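Local coordinates for protein alternansucrase (Leuconostoc mesenteroides, PDB 6HVG) that belongs to glycosyl hydrolase family 70, whose core is a beta/alpha barrel, and also carries repeats of the choline-binding and cell-wall-binding kind, at residues 749-753 and 1047-1051. Sequence-based numbering, arbitrary orientation.
Sequences VRAHD and EGFSN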
loop_
_atom_site.group_PDB
_atom_site.type_symbol
_atom_site.label_atom_id
_atom_site.label_comp_id
_atom_site.label_asym_id
_atom_site.label_seq_id
_atom_site.Cartn_x
_atom_site.Cartn_y
_atom_site.Cartn_z
ATOM N N VAL A 749 -13.719 4.496 17.376
ATOM C CA VAL A 749 -13.250 3.119 17.515
ATOM C C VAL A 749 -12.926 2.548 16.144
ATOM O O VAL A 749 -11.907 1.898 15.968
ATOM C CB VAL A 749 -14.305 2.241 18.193
ATOM C CG1 VAL A 749 -13.806 0.813 18.331
ATOM C CG2 VAL A 749 -14.651 2.818 19.569
ATOM N N ARG A 750 -13.796 2.796 15.172
ATOM C CA ARG A 750 -13.565 2.363 13.789
ATOM C C ARG A 750 -13.992 3.450 12.837
ATOM O O ARG A 750 -14.694 4.375 13.220
ATOM C CB ARG A 750 -14.337 1.063 13.458
ATOM C CG ARG A 750 -13.883 -0.131 14.272
ATOM C CD ARG A 750 -14.059 -1.440 13.530
ATOM N NE ARG A 750 -15.465 -1.707 13.244
ATOM C CZ ARG A 750 -15.975 -1.975 12.053
ATOM N NH1 ARG A 750 -15.223 -2.035 10.965
ATOM N NH2 ARG A 750 -17.273 -2.184 11.953
ATOM N N ALA A 751 -13.565 3.327 11.586
ATOM C CA ALA A 751 -13.926 4.283 10.556
ATOM C C ALA A 751 -14.114 3.593 9.219
ATOM O O ALA A 751 -13.781 2.424 9.070
ATOM C CB ALA A 751 -12.865 5.366 10.474
ATOM N N HIS A 752 -14.625 4.328 8.239
ATOM C CA HIS A 752 -14.826 3.798 6.890
ATOM C C HIS A 752 -13.481 3.313 6.338
ATOM O O HIS A 752 -13.434 2.406 5.512
ATOM C CB HIS A 752 -15.445 4.867 5.963
ATOM C CG HIS A 752 -14.470 5.926 5.504
ATOM N ND1 HIS A 752 -14.215 7.074 6.225
ATOM C CD2 HIS A 752 -13.689 6.005 4.398
ATOM C CE1 HIS A 752 -13.321 7.812 5.585
ATOM N NE2 HIS A 752 -12.985 7.186 4.472
ATOM N N ASP A 753 -12.404 3.936 6.832
ATOM C CA ASP A 753 -11.046 3.632 6.434
ATOM C C ASP A 753 -10.178 3.160 7.605
ATOM O O ASP A 753 -8.952 3.203 7.521
ATOM C CB ASP A 753 -10.400 4.864 5.779
ATOM C CG ASP A 753 -10.294 6.070 6.730
ATOM O OD1 ASP A 753 -10.814 6.021 7.870
ATOM O OD2 ASP A 753 -9.674 7.081 6.333
ATOM N N GLU A 1047 -20.574 8.967 11.370
ATOM C CA GLU A 1047 -19.972 8.719 10.077
ATOM C C GLU A 1047 -20.849 7.697 9.419
ATOM O O GLU A 1047 -20.770 6.506 9.747
ATOM C CB GLU A 1047 -18.594 8.168 10.303
ATOM C CG GLU A 1047 -17.808 7.975 9.027
ATOM C CD GLU A 1047 -16.545 7.182 9.282
ATOM O OE1 GLU A 1047 -16.547 6.382 10.231
ATOM O OE2 GLU A 1047 -15.554 7.372 8.562
ATOM N N GLY A 1048 -21.700 8.147 8.502
ATOM C CA GLY A 1048 -22.854 7.345 8.061
ATOM C C GLY A 1048 -22.758 6.722 6.669
ATOM O O GLY A 1048 -23.602 6.976 5.839
ATOM N N PHE A 1049 -21.705 5.967 6.409
ATOM C CA PHE A 1049 -21.551 5.275 5.174
ATOM C C PHE A 1049 -20.455 4.295 5.390
ATOM O O PHE A 1049 -19.692 4.394 6.334
ATOM C CB PHE A 1049 -21.178 6.233 4.040
ATOM C CG PHE A 1049 -19.797 6.788 4.144
ATOM C CD1 PHE A 1049 -19.522 7.858 4.983
ATOM C CD2 PHE A 1049 -18.761 6.247 3.374
ATOM C CE1 PHE A 1049 -18.245 8.364 5.088
ATOM C CE2 PHE A 1049 -17.509 6.773 3.453
ATOM C CZ PHE A 1049 -17.235 7.828 4.313
ATOM N N SER A 1050 -20.388 3.338 4.489
ATOM C CA SER A 1050 -19.311 2.359 4.439
ATOM C C SER A 1050 -18.828 2.283 3.004
ATOM O O SER A 1050 -19.642 2.356 2.078
ATOM C CB SER A 1050 -19.854 1.024 4.866
ATOM O OG SER A 1050 -19.069 -0.036 4.371
ATOM N N ASN A 1051 -17.518 2.169 2.809
ATOM C CA ASN A 1051 -16.977 2.034 1.453
ATOM C C ASN A 1051 -17.403 0.787 0.714
ATOM O O ASN A 1051 -17.270 0.732 -0.507
ATOM C CB ASN A 1051 -15.459 2.066 1.461
ATOM C CG ASN A 1051 -14.917 3.468 1.569
ATOM O OD1 ASN A 1051 -15.500 4.414 1.026
ATOM N ND2 ASN A 1051 -13.779 3.614 2.240
HETATM O O HOH W 1 -15.779 6.831 13.129
HETATM O O HOH W 2 -15.798 1.229 5.164
#
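His752 meets Glu1047 through two hydrogen bonds that end on one carboxylate oxygen. Its ND1 donates to Glu1047 OE2 at 2.7 Å, with the oxygen lying in the imidazole plane and met nearly along its C-O direction. The backbone N of His752 donates to the same OE2 at 3.2 Å, from above the carboxylate plane but nearly straight, at 172°. Both donors come from one face of the carboxylate, which stands steeply to the ring. The ND1 bond helps hold the rotation of the imidazole. With CG between the backbone N and the carbonyl carbon (chi1 76°), ND1 lies on the same side as the amide, and both reach OE2.

Phe1049 CZ lies over one face of the imidazole, toward its rim. It comes within 3.6 Å of His752 CG, and the two rings meet obliquely, their planes inclined by 35°. Asp753 CG lies over the rim of the opposite face. At the imidazole edge, Asn1051 ND2 sits 3.2 Å from His752 CD2, with the amide almost perpendicular to the ring.

Glu1047 reaches across with an extended chain. Its OE1 lies 3.4 Å from Ala751 CA and accepts from a water that also donates to Arg750 O. A second water donates to His752 O and accepts from Asn1051 N, tying the two backbones together.

Further out, Arg750 turns to salt bridges with Asp828 and Glu832, and Ser1050 OG bonds to Glu832 O. Tyr1110 meets the His752 ring nearly parallel.

This buried His-carboxylate bond joins two loops at the C-terminal strand ends of the family 70 (beta/alpha)8 barrel, where such barrels carry their active sites. Glu1047 ends strand 1045-1047; 749-753 follows strand 745-747. Strand 821-825 runs between these two in the sheet. The loops lead on to helices 757-766 and 1063-1075.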